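Local structure of PlyP35 (Listeria phage P35, 6S3Y) at residues D12-L23 / A84-L94; A113-Y121 / F129-D137. The protein probably binds the Listeria cell wall through two SH3-like repeats that make up the cell wall-binding part of a phage endolysin. All coordinates share one frame; numbering follows the deposited sequence. Where two conformers were deposited one is given.

Contact 1: D12-L23 / A84-L94; sequences DVGYFQDKPQFL and AHAFCWDNKKL
Phe22 turns its ring into the angle between Phe87 and Trp89, an aromatic cluster that joins the loop after strand 6-17 to strand 78-89 in an SH3-like fold; by sequence, 12-23 belongs to the first cell wall-binding repeat and 84-94 to the second. The Phe87 ring directs its edge at the Phe22 face in an offset edge-to-face pair, planes at 79° and centroids 5.7 Å apart. Trp89 meets Phe22 obliquely, its six-membered ring tilted by 49°, and this is the closest approach among the three rings, with Phe22 CD2 3.5 Å from Trp89 CZ2. Phe22 takes this place with CG anti to its carbonyl carbon (chi1 -71°). The indole is sandwiched within its own segment, Phe87 CB on one face and Leu94 CA on the other, and Phe22 meets it at CZ2 and CH2. Trp46 adds a further ring beside Phe22.

At the other end, Ala84 CB sits 3.3 Å from Val13 O, and Tyr15 presents the edge of its ring to a backbone carbonyl, CE2 lying 3.4 Å from His85 O. Back beside Phe22, Leu23 lies against the turn at 91-94, its CB 3.5 Å from Lys93 O. Two waters bridge the backbones here. One accepts from Leu23 N and donates to Lys93 O; the other accepts from Phe22 N at 2.9 Å and donates to Leu94 O at 2.8 Å.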
loop_
_atom_site.group_PDB
_atom_site.type_symbol
_atom_site.label_atom_id
_atom_site.label_comp_id
_atom_site.label_asym_id
_atom_site.label_seq_id
_atom_site.Cartn_x
_atom_site.Cartn_y
_atom_site.Cartn_z
ATOM N N ASP A 12 2.700 6.509 -6.583
ATOM C CA ASP A 12 4.033 5.993 -6.979
ATOM C C ASP A 12 4.813 5.579 -5.728
ATOM O O ASP A 12 6.068 5.769 -5.712
ATOM C CB ASP A 12 4.783 7.093 -7.756
ATOM C CG ASP A 12 5.993 6.557 -8.509
ATOM O OD1 ASP A 12 5.879 5.458 -9.105
ATOM O OD2 ASP A 12 7.024 7.221 -8.432
ATOM N N VAL A 13 4.137 4.998 -4.724
ATOM C CA VAL A 13 4.754 4.714 -3.382
ATOM C C VAL A 13 4.483 3.270 -2.936
ATOM O O VAL A 13 3.505 2.622 -3.439
ATOM C CB VAL A 13 4.248 5.702 -2.320
ATOM C CG1 VAL A 13 4.477 7.152 -2.754
ATOM C CG2 VAL A 13 2.774 5.460 -1.975
ATOM N N GLY A 14 5.337 2.784 -2.037
ATOM C CA GLY A 14 5.064 1.645 -1.132
ATOM C C GLY A 14 4.611 2.152 0.220
ATOM O O GLY A 14 4.996 3.270 0.625
ATOM N N TYR A 15 3.838 1.343 0.942
ATOM C CA TYR A 15 3.118 1.784 2.156
ATOM C C TYR A 15 3.820 1.195 3.384
ATOM O O TYR A 15 3.746 -0.016 3.594
ATOM C CB TYR A 15 1.639 1.405 2.015
ATOM C CG TYR A 15 1.031 2.058 0.809
ATOM C CD1 TYR A 15 0.568 3.361 0.860
ATOM C CD2 TYR A 15 1.016 1.396 -0.405
ATOM C CE1 TYR A 15 0.070 3.976 -0.272
ATOM C CE2 TYR A 15 0.512 2.008 -1.549
ATOM C CZ TYR A 15 0.040 3.302 -1.476
ATOM O OH TYR A 15 -0.432 3.928 -2.597
ATOM N N PHE A 16 4.518 2.044 4.128
ATOM C CA PHE A 16 5.182 1.682 5.407
ATOM C C PHE A 16 4.232 2.093 6.528
ATOM O O PHE A 16 4.200 3.285 6.899
ATOM C CB PHE A 16 6.558 2.341 5.462
ATOM C CG PHE A 16 7.475 1.936 6.583
ATOM C CD1 PHE A 16 7.923 0.626 6.707
ATOM C CD2 PHE A 16 7.940 2.883 7.475
ATOM C CE1 PHE A 16 8.830 0.285 7.697
ATOM C CE2 PHE A 16 8.842 2.539 8.475
ATOM C CZ PHE A 16 9.280 1.244 8.572
ATOM N N GLN A 17 3.395 1.156 6.966
ATOM C CA GLN A 17 2.233 1.436 7.859
ATOM C C GLN A 17 2.642 1.249 9.317
ATOM O O GLN A 17 3.641 0.544 9.569
ATOM C CB GLN A 17 1.057 0.510 7.483
ATOM C CG GLN A 17 0.558 0.652 6.047
ATOM C CD GLN A 17 0.071 2.053 5.725
ATOM O OE1 GLN A 17 0.777 2.852 5.090
ATOM N NE2 GLN A 17 -1.131 2.366 6.188
ATOM N N ASP A 18 1.889 1.827 10.257
ATOM C CA ASP A 18 2.199 1.719 11.707
ATOM C C ASP A 18 1.827 0.323 12.221
ATOM O O ASP A 18 2.200 0.014 13.364
ATOM C CB ASP A 18 1.547 2.850 12.508
ATOM C CG ASP A 18 0.029 2.890 12.476
ATOM O OD1 ASP A 18 -0.581 2.181 11.666
ATOM O OD2 ASP A 18 -0.536 3.664 13.263
ATOM N N LYS A 19 1.147 -0.489 11.415
ATOM C CA LYS A 19 0.736 -1.875 11.746
ATOM C C LYS A 19 0.887 -2.731 10.512
ATOM O O LYS A 19 0.777 -2.193 9.406
ATOM C CB LYS A 19 -0.748 -1.928 12.101
ATOM C CG LYS A 19 -1.168 -1.028 13.235
ATOM C CD LYS A 19 -2.637 -0.809 13.321
ATOM C CE LYS A 19 -2.941 0.252 14.349
ATOM N NZ LYS A 19 -4.409 0.382 14.507
ATOM N N PRO A 20 1.086 -4.055 10.648
ATOM C CA PRO A 20 1.161 -4.941 9.484
ATOM C C PRO A 20 -0.235 -5.299 8.936
ATOM O O PRO A 20 -0.552 -6.462 8.849
ATOM C CB PRO A 20 1.890 -6.163 10.032
ATOM C CG PRO A 20 1.429 -6.226 11.475
ATOM C CD PRO A 20 1.285 -4.787 11.911
ATOM N N GLN A 21 -1.007 -4.284 8.557
ATOM C CA GLN A 21 -2.381 -4.439 8.022
ATOM C C GLN A 21 -2.666 -3.196 7.173
ATOM O O GLN A 21 -2.098 -2.129 7.466
ATOM C CB GLN A 21 -3.399 -4.632 9.170
ATOM C CG GLN A 21 -3.307 -3.571 10.271
ATOM C CD GLN A 21 -4.047 -3.777 11.584
ATOM O OE1 GLN A 21 -3.648 -4.564 12.437
ATOM N NE2 GLN A 21 -5.087 -2.973 11.801
ATOM N N PHE A 22 -3.519 -3.331 6.154
ATOM C CA PHE A 22 -3.927 -2.219 5.276
ATOM C C PHE A 22 -5.126 -1.470 5.843
ATOM O O PHE A 22 -5.259 -0.277 5.535
ATOM C CB PHE A 22 -4.154 -2.781 3.886
ATOM C CG PHE A 22 -2.882 -3.187 3.199
ATOM C CD1 PHE A 22 -1.951 -2.231 2.804
ATOM C CD2 PHE A 22 -2.611 -4.513 2.966
ATOM C CE1 PHE A 22 -0.800 -2.613 2.152
ATOM C CE2 PHE A 22 -1.459 -4.893 2.315
ATOM C CZ PHE A 22 -0.564 -3.938 1.896
ATOM N N LEU A 23 -5.968 -2.124 6.631
ATOM C CA LEU A 23 -7.180 -1.508 7.253
ATOM C C LEU A 23 -6.794 -0.944 8.626
ATOM O O LEU A 23 -6.085 -1.659 9.375
ATOM C CB LEU A 23 -8.263 -2.588 7.387
ATOM C CG LEU A 23 -9.553 -2.178 8.108
ATOM C CD1 LEU A 23 -10.365 -1.225 7.299
ATOM C CD2 LEU A 23 -10.415 -3.382 8.495
ATOM N N ALA A 84 6.880 0.169 -5.643
ATOM C CA ALA A 84 5.584 0.847 -5.462
ATOM C C ALA A 84 4.473 0.082 -6.201
ATOM O O ALA A 84 4.639 -0.208 -7.364
ATOM C CB ALA A 84 5.677 2.291 -5.888
ATOM N N HIS A 85 3.368 -0.161 -5.511
ATOM C CA HIS A 85 2.085 -0.674 -6.088
ATOM C C HIS A 85 1.025 -0.571 -5.004
ATOM O O HIS A 85 1.383 -0.347 -3.824
ATOM C CB HIS A 85 2.212 -2.102 -6.639
ATOM C CG HIS A 85 2.130 -3.187 -5.615
ATOM N ND1 HIS A 85 3.253 -3.883 -5.195
ATOM C CD2 HIS A 85 1.083 -3.700 -4.908
ATOM C CE1 HIS A 85 2.900 -4.802 -4.314
ATOM N NE2 HIS A 85 1.587 -4.696 -4.115
ATOM N N ALA A 86 -0.231 -0.687 -5.383
ATOM C CA ALA A 86 -1.354 -0.661 -4.428
ATOM C C ALA A 86 -2.140 -1.962 -4.572
ATOM O O ALA A 86 -1.686 -2.897 -5.300
ATOM C CB ALA A 86 -2.179 0.572 -4.676
ATOM N N PHE A 87 -3.295 -2.038 -3.933
ATOM C CA PHE A 87 -4.192 -3.206 -3.966
ATOM C C PHE A 87 -5.624 -2.694 -4.026
ATOM O O PHE A 87 -5.879 -1.579 -3.510
ATOM C CB PHE A 87 -4.046 -4.064 -2.719
ATOM C CG PHE A 87 -2.861 -4.994 -2.676
ATOM C CD1 PHE A 87 -2.647 -5.918 -3.678
ATOM C CD2 PHE A 87 -1.999 -4.976 -1.590
ATOM C CE1 PHE A 87 -1.589 -6.805 -3.606
ATOM C CE2 PHE A 87 -0.942 -5.874 -1.518
ATOM C CZ PHE A 87 -0.726 -6.781 -2.528
ATOM N N CYS A 88 -6.536 -3.506 -4.578
ATOM C CA CYS A 88 -7.978 -3.417 -4.231
ATOM C C CYS A 88 -8.456 -4.805 -3.822
ATOM O O CYS A 88 -7.852 -5.843 -4.260
ATOM C CB CYS A 88 -8.806 -2.819 -5.359
ATOM S SG CYS A 88 -8.621 -3.704 -6.925
ATOM N N TRP A 89 -9.489 -4.844 -2.981
ATOM C CA TRP A 89 -9.964 -6.099 -2.359
ATOM C C TRP A 89 -11.457 -6.286 -2.640
ATOM O O TRP A 89 -12.183 -5.280 -2.671
ATOM C CB TRP A 89 -9.721 -6.033 -0.851
ATOM C CG TRP A 89 -8.279 -6.097 -0.418
ATOM C CD1 TRP A 89 -7.596 -7.191 -0.005
ATOM C CD2 TRP A 89 -7.389 -4.975 -0.239
ATOM N NE1 TRP A 89 -6.343 -6.842 0.402
ATOM C CE2 TRP A 89 -6.185 -5.491 0.271
ATOM C CE3 TRP A 89 -7.491 -3.591 -0.454
ATOM C CZ2 TRP A 89 -5.084 -4.686 0.563
ATOM C CZ3 TRP A 89 -6.407 -2.792 -0.160
ATOM C CH2 TRP A 89 -5.226 -3.328 0.343
ATOM N N ASP A 90 -11.902 -7.536 -2.705
ATOM C CA ASP A 90 -13.340 -7.811 -2.968
ATOM C C ASP A 90 -14.131 -7.697 -1.677
ATOM O O ASP A 90 -15.321 -7.914 -1.727
ATOM C CB ASP A 90 -13.542 -9.144 -3.646
ATOM C CG ASP A 90 -13.363 -10.368 -2.791
ATOM O OD1 ASP A 90 -12.728 -10.277 -1.722
ATOM O OD2 ASP A 90 -13.824 -11.411 -3.255
ATOM N N ASN A 91 -13.512 -7.300 -0.569
ATOM C CA ASN A 91 -14.298 -6.939 0.642
ATOM C C ASN A 91 -13.546 -5.919 1.494
ATOM O O ASN A 91 -12.341 -5.736 1.290
ATOM C CB ASN A 91 -14.715 -8.203 1.395
ATOM C CG ASN A 91 -13.615 -8.762 2.250
ATOM O OD1 ASN A 91 -13.177 -8.109 3.181
ATOM N ND2 ASN A 91 -13.181 -9.959 1.938
ATOM N N LYS A 92 -14.234 -5.301 2.450
ATOM C CA LYS A 92 -13.763 -4.086 3.155
ATOM C C LYS A 92 -12.849 -4.435 4.345
ATOM O O LYS A 92 -12.501 -3.512 5.074
ATOM C CB LYS A 92 -14.990 -3.268 3.529
ATOM C CG LYS A 92 -15.832 -2.867 2.342
ATOM C CD LYS A 92 -16.956 -1.944 2.677
ATOM C CE LYS A 92 -17.809 -1.607 1.476
ATOM N NZ LYS A 92 -18.864 -0.642 1.846
ATOM N N LYS A 93 -12.463 -5.695 4.513
ATOM C CA LYS A 93 -11.474 -6.101 5.541
ATOM C C LYS A 93 -10.055 -5.782 5.041
ATOM O O LYS A 93 -9.144 -5.621 5.897
ATOM C CB LYS A 93 -11.620 -7.587 5.841
ATOM C CG LYS A 93 -12.937 -7.993 6.493
ATOM C CD LYS A 93 -12.836 -9.464 6.982
ATOM C CE LYS A 93 -13.965 -10.409 6.574
ATOM N NZ LYS A 93 -15.294 -9.765 6.711
ATOM N N LEU A 94 -9.876 -5.693 3.708
ATOM C CA LEU A 94 -8.574 -5.355 3.070
ATOM C C LEU A 94 -7.541 -6.384 3.536
ATOM O O LEU A 94 -6.450 -5.990 3.922
ATOM C CB LEU A 94 -8.126 -3.931 3.425
ATOM C CG LEU A 94 -9.175 -2.820 3.283
ATOM C CD1 LEU A 94 -8.533 -1.446 3.360
ATOM C CD2 LEU A 94 -9.943 -2.906 1.959
HETATM O O HOH W 1 -4.261 -6.112 5.679
HETATM O O HOH W 2 -6.281 -5.052 6.861
#

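Contact 2: A113-Y121 / F129-D137; sequences ASDGFYPLY and FYIPRYMFD
Strands 117-121 and 129-132 run antiparallel, their axes 4.4 Å apart at closest approach and 140° between their directions, with two hydrogen-bonded pairs, Tyr118 with Ile131 and Leu120 with Phe129, on either side of the non-hydrogen-bonded pair of Pro119 and Tyr130. Of the four backbone bonds, Leu120 N to Phe129 O is the shortest at 2.8 Å. Pro119 has no N-H to give, but its CA makes a CA-H...O contact with Phe129 O, and Tyr130 CA does the same with Tyr118 O at 3.3 Å.

Tyr118 carries the side-chain contact. Phe136 points its edge at one face of the Tyr118 ring, planes at 82°, with CZ 3.7 Å from Tyr118 CG, while Ala113 CB lies over the centre of the opposite face. The ring is thus clasped between its own loop and the strand that follows the 3-10 turn at 133-135. Phe136 reaches across because its CG stands between the backbone N and the carbonyl carbon (chi1 63°). Arg133 CD runs past the phenol end, 3.8 Å from Tyr118 OH. On the same sheet face as Tyr118, Leu120 CD1 meets Ile131 CG2 at 3.9 Å; on the other, the Tyr130 ring lies beside Phe117 CB.

Such a twisted antiparallel hairpin followed by a 3-10 turn and a short last strand is characteristic of SH3-like barrels, consistent with the cell wall-binding repeat to which both segments belong.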
loop_
_atom_site.group_PDB
_atom_site.type_symbol
_atom_site.label_atom_id
_atom_site.label_comp_id
_atom_site.label_asym_id
_atom_site.label_seq_id
_atom_site.Cartn_x
_atom_site.Cartn_y
_atom_site.Cartn_z
ATOM N N ALA A 113 -17.269 7.823 -1.575
ATOM C CA ALA A 113 -17.520 6.774 -0.569
ATOM C C ALA A 113 -17.420 7.440 0.803
ATOM O O ALA A 113 -16.317 7.863 1.166
ATOM C CB ALA A 113 -16.550 5.628 -0.736
ATOM N N SER A 114 -18.562 7.572 1.482
ATOM C CA SER A 114 -18.678 8.126 2.855
ATOM C C SER A 114 -17.906 7.230 3.835
ATOM O O SER A 114 -17.372 7.796 4.815
ATOM C CB SER A 114 -20.127 8.250 3.265
ATOM O OG SER A 114 -20.683 6.961 3.517
ATOM N N ASP A 115 -17.849 5.899 3.574
ATOM C CA ASP A 115 -17.168 4.932 4.481
ATOM C C ASP A 115 -15.687 4.779 4.094
ATOM O O ASP A 115 -14.988 3.997 4.730
ATOM C CB ASP A 115 -17.945 3.610 4.570
ATOM C CG ASP A 115 -17.889 2.725 3.322
ATOM O OD1 ASP A 115 -17.486 3.218 2.252
ATOM O OD2 ASP A 115 -18.223 1.530 3.446
ATOM N N GLY A 116 -15.204 5.498 3.087
ATOM C CA GLY A 116 -13.781 5.486 2.686
ATOM C C GLY A 116 -13.365 4.223 1.957
ATOM O O GLY A 116 -12.137 4.059 1.697
ATOM N N PHE A 117 -14.303 3.330 1.608
ATOM C CA PHE A 117 -13.996 2.154 0.751
ATOM C C PHE A 117 -14.451 2.484 -0.663
ATOM O O PHE A 117 -15.651 2.321 -0.974
ATOM C CB PHE A 117 -14.617 0.895 1.340
ATOM C CG PHE A 117 -14.051 0.542 2.687
ATOM C CD1 PHE A 117 -12.856 -0.145 2.798
ATOM C CD2 PHE A 117 -14.708 0.931 3.845
ATOM C CE1 PHE A 117 -12.341 -0.460 4.037
ATOM C CE2 PHE A 117 -14.190 0.620 5.096
ATOM C CZ PHE A 117 -13.010 -0.071 5.186
ATOM N N TYR A 118 -13.515 2.937 -1.494
ATOM C CA TYR A 118 -13.810 3.478 -2.837
ATOM C C TYR A 118 -14.048 2.305 -3.779
ATOM O O TYR A 118 -13.203 1.412 -3.900
ATOM C CB TYR A 118 -12.709 4.454 -3.257
ATOM C CG TYR A 118 -12.776 5.749 -2.501
ATOM C CD1 TYR A 118 -12.183 5.868 -1.253
ATOM C CD2 TYR A 118 -13.469 6.836 -2.996
ATOM C CE1 TYR A 118 -12.272 7.044 -0.525
ATOM C CE2 TYR A 118 -13.553 8.024 -2.281
ATOM C CZ TYR A 118 -12.963 8.123 -1.043
ATOM O OH TYR A 118 -13.032 9.296 -0.364
ATOM N N PRO A 119 -15.241 2.249 -4.428
ATOM C CA PRO A 119 -15.585 1.113 -5.273
ATOM C C PRO A 119 -14.942 1.199 -6.656
ATOM O O PRO A 119 -14.932 2.263 -7.269
ATOM C CB PRO A 119 -17.114 1.209 -5.365
ATOM C CG PRO A 119 -17.370 2.722 -5.267
ATOM C CD PRO A 119 -16.346 3.209 -4.276
ATOM N N LEU A 120 -14.420 0.067 -7.107
ATOM C CA LEU A 120 -13.842 -0.102 -8.462
ATOM C C LEU A 120 -14.647 -1.225 -9.129
ATOM O O LEU A 120 -14.552 -2.400 -8.650
ATOM C CB LEU A 120 -12.365 -0.478 -8.390
ATOM C CG LEU A 120 -11.459 0.568 -7.748
ATOM C CD1 LEU A 120 -10.020 0.055 -7.602
ATOM C CD2 LEU A 120 -11.472 1.840 -8.554
ATOM N N TYR A 121 -15.384 -0.870 -10.184
ATOM C CA TYR A 121 -16.102 -1.844 -11.021
ATOM C C TYR A 121 -15.190 -2.224 -12.194
ATOM O O TYR A 121 -14.929 -1.364 -13.065
ATOM C CB TYR A 121 -17.434 -1.291 -11.530
ATOM C CG TYR A 121 -18.158 -2.348 -12.346
ATOM C CD1 TYR A 121 -18.872 -3.360 -11.707
ATOM C CD2 TYR A 121 -18.093 -2.396 -13.736
ATOM C CE1 TYR A 121 -19.581 -4.317 -12.426
ATOM C CE2 TYR A 121 -18.734 -3.383 -14.467
ATOM C CZ TYR A 121 -19.507 -4.335 -13.816
ATOM O OH TYR A 121 -20.185 -5.289 -14.541
ATOM N N PHE A 129 -14.564 -4.205 -6.418
ATOM C CA PHE A 129 -13.386 -4.196 -5.524
ATOM C C PHE A 129 -13.347 -2.849 -4.797
ATOM O O PHE A 129 -14.048 -1.897 -5.200
ATOM C CB PHE A 129 -12.118 -4.519 -6.312
ATOM C CG PHE A 129 -12.034 -5.946 -6.765
ATOM C CD1 PHE A 129 -12.816 -6.403 -7.823
ATOM C CD2 PHE A 129 -11.204 -6.863 -6.112
ATOM C CE1 PHE A 129 -12.769 -7.730 -8.209
ATOM C CE2 PHE A 129 -11.125 -8.182 -6.532
ATOM C CZ PHE A 129 -11.923 -8.608 -7.567
ATOM N N TYR A 130 -12.580 -2.799 -3.704
ATOM C CA TYR A 130 -12.501 -1.606 -2.829
ATOM C C TYR A 130 -11.037 -1.223 -2.646
ATOM O O TYR A 130 -10.179 -2.121 -2.498
ATOM C CB TYR A 130 -13.183 -1.890 -1.486
ATOM C CG TYR A 130 -14.629 -2.274 -1.640
ATOM C CD1 TYR A 130 -15.600 -1.309 -1.856
ATOM C CD2 TYR A 130 -15.011 -3.606 -1.600
ATOM C CE1 TYR A 130 -16.928 -1.664 -2.036
ATOM C CE2 TYR A 130 -16.337 -3.974 -1.790
ATOM C CZ TYR A 130 -17.296 -3.001 -1.967
ATOM O OH TYR A 130 -18.588 -3.375 -2.154
ATOM N N ILE A 131 -10.800 0.090 -2.672
ATOM C CA ILE A 131 -9.461 0.702 -2.455
ATOM C C ILE A 131 -9.635 1.800 -1.408
ATOM O O ILE A 131 -10.542 2.621 -1.493
ATOM C CB ILE A 131 -8.845 1.187 -3.783
ATOM C CG1 ILE A 131 -7.397 1.649 -3.577
ATOM C CG2 ILE A 131 -9.709 2.247 -4.450
ATOM C CD1 ILE A 131 -6.650 1.971 -4.877
ATOM N N PRO A 132 -8.769 1.842 -0.374
ATOM C CA PRO A 132 -8.803 2.927 0.611
ATOM C C PRO A 132 -8.195 4.221 0.045
ATOM O O PRO A 132 -7.353 4.168 -0.854
ATOM C CB PRO A 132 -7.978 2.345 1.759
ATOM C CG PRO A 132 -6.970 1.446 1.065
ATOM C CD PRO A 132 -7.713 0.852 -0.103
ATOM N N ARG A 133 -8.628 5.359 0.601
ATOM C CA ARG A 133 -8.272 6.717 0.134
ATOM C C ARG A 133 -6.761 6.886 0.004
ATOM O O ARG A 133 -6.316 7.554 -0.964
ATOM C CB ARG A 133 -8.840 7.774 1.102
ATOM C CG ARG A 133 -8.644 9.205 0.642
ATOM C CD ARG A 133 -9.259 9.494 -0.718
ATOM N NE ARG A 133 -8.939 10.835 -1.192
ATOM C CZ ARG A 133 -7.790 11.167 -1.765
ATOM N NH1 ARG A 133 -6.855 10.263 -2.011
ATOM N NH2 ARG A 133 -7.595 12.427 -2.092
ATOM N N TYR A 134 -5.984 6.299 0.911
ATOM C CA TYR A 134 -4.532 6.597 1.047
ATOM C C TYR A 134 -3.726 5.983 -0.093
ATOM O O TYR A 134 -2.549 6.285 -0.205
ATOM C CB TYR A 134 -3.992 6.198 2.440
ATOM C CG TYR A 134 -3.903 4.726 2.731
ATOM C CD1 TYR A 134 -2.805 3.985 2.340
ATOM C CD2 TYR A 134 -4.869 4.077 3.492
ATOM C CE1 TYR A 134 -2.695 2.634 2.627
ATOM C CE2 TYR A 134 -4.762 2.730 3.798
ATOM C CZ TYR A 134 -3.689 2.000 3.347
ATOM O OH TYR A 134 -3.575 0.675 3.668
HETATM N N MSE A 135 -4.336 5.166 -0.956
HETATM C CA MSE A 135 -3.559 4.506 -2.002
HETATM C C MSE A 135 -3.643 5.229 -3.350
HETATM O O MSE A 135 -3.022 4.764 -4.314
HETATM C CB MSE A 135 -3.979 3.046 -2.167
HETATM C CG MSE A 135 -3.621 2.203 -0.969
HETATM SE SE MSE A 135 -3.984 0.321 -1.239
HETATM C CE MSE A 135 -2.630 -0.461 -0.158
ATOM N N PHE A 136 -4.358 6.351 -3.420
ATOM C CA PHE A 136 -4.491 7.030 -4.705
ATOM C C PHE A 136 -4.548 8.560 -4.527
ATOM O O PHE A 136 -4.829 9.075 -3.421
ATOM C CB PHE A 136 -5.740 6.541 -5.459
ATOM C CG PHE A 136 -7.069 6.823 -4.800
ATOM C CD1 PHE A 136 -7.696 8.049 -4.951
ATOM C CD2 PHE A 136 -7.718 5.842 -4.062
ATOM C CE1 PHE A 136 -8.937 8.286 -4.363
ATOM C CE2 PHE A 136 -8.956 6.088 -3.477
ATOM C CZ PHE A 136 -9.571 7.304 -3.612
ATOM N N ASP A 137 -4.318 9.262 -5.637
ATOM C CA ASP A 137 -4.521 10.730 -5.756
ATOM C C ASP A 137 -5.708 11.016 -6.691
ATOM O O ASP A 137 -6.008 10.202 -7.571
ATOM C CB ASP A 137 -3.241 11.403 -6.240
ATOM C CG ASP A 137 -2.136 11.454 -5.190
ATOM O OD1 ASP A 137 -2.458 11.665 -3.971
ATOM O OD2 ASP A 137 -0.980 11.278 -5.589
HETATM O O HOH W 3 -10.274 4.957 3.089
#

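Overall arrangement
Along the chain, contact 1 comes first: residues 12-23 lead on through the strands from 27-32 to 67-72 before 84-94, on strand 78-89, returns against 12-23, closing a long loop of sixty residues and tying strand 6-17 and the loop after it to strand 78-89. Contact 2 then opens and closes within the second sequence repeat, a short hairpin spanning only seven intervening residues. The two are in series, neither nested nor crossed, with centres about 11 Å apart. They nevertheless touch: Tyr134 OH is probably hydrogen-bonded to Phe22 O, and Tyr130 N probably to Trp89 O. Strand 136-137, ending contact 2, pairs antiparallel with strand 6-17, on which the first segment of contact 1 lies.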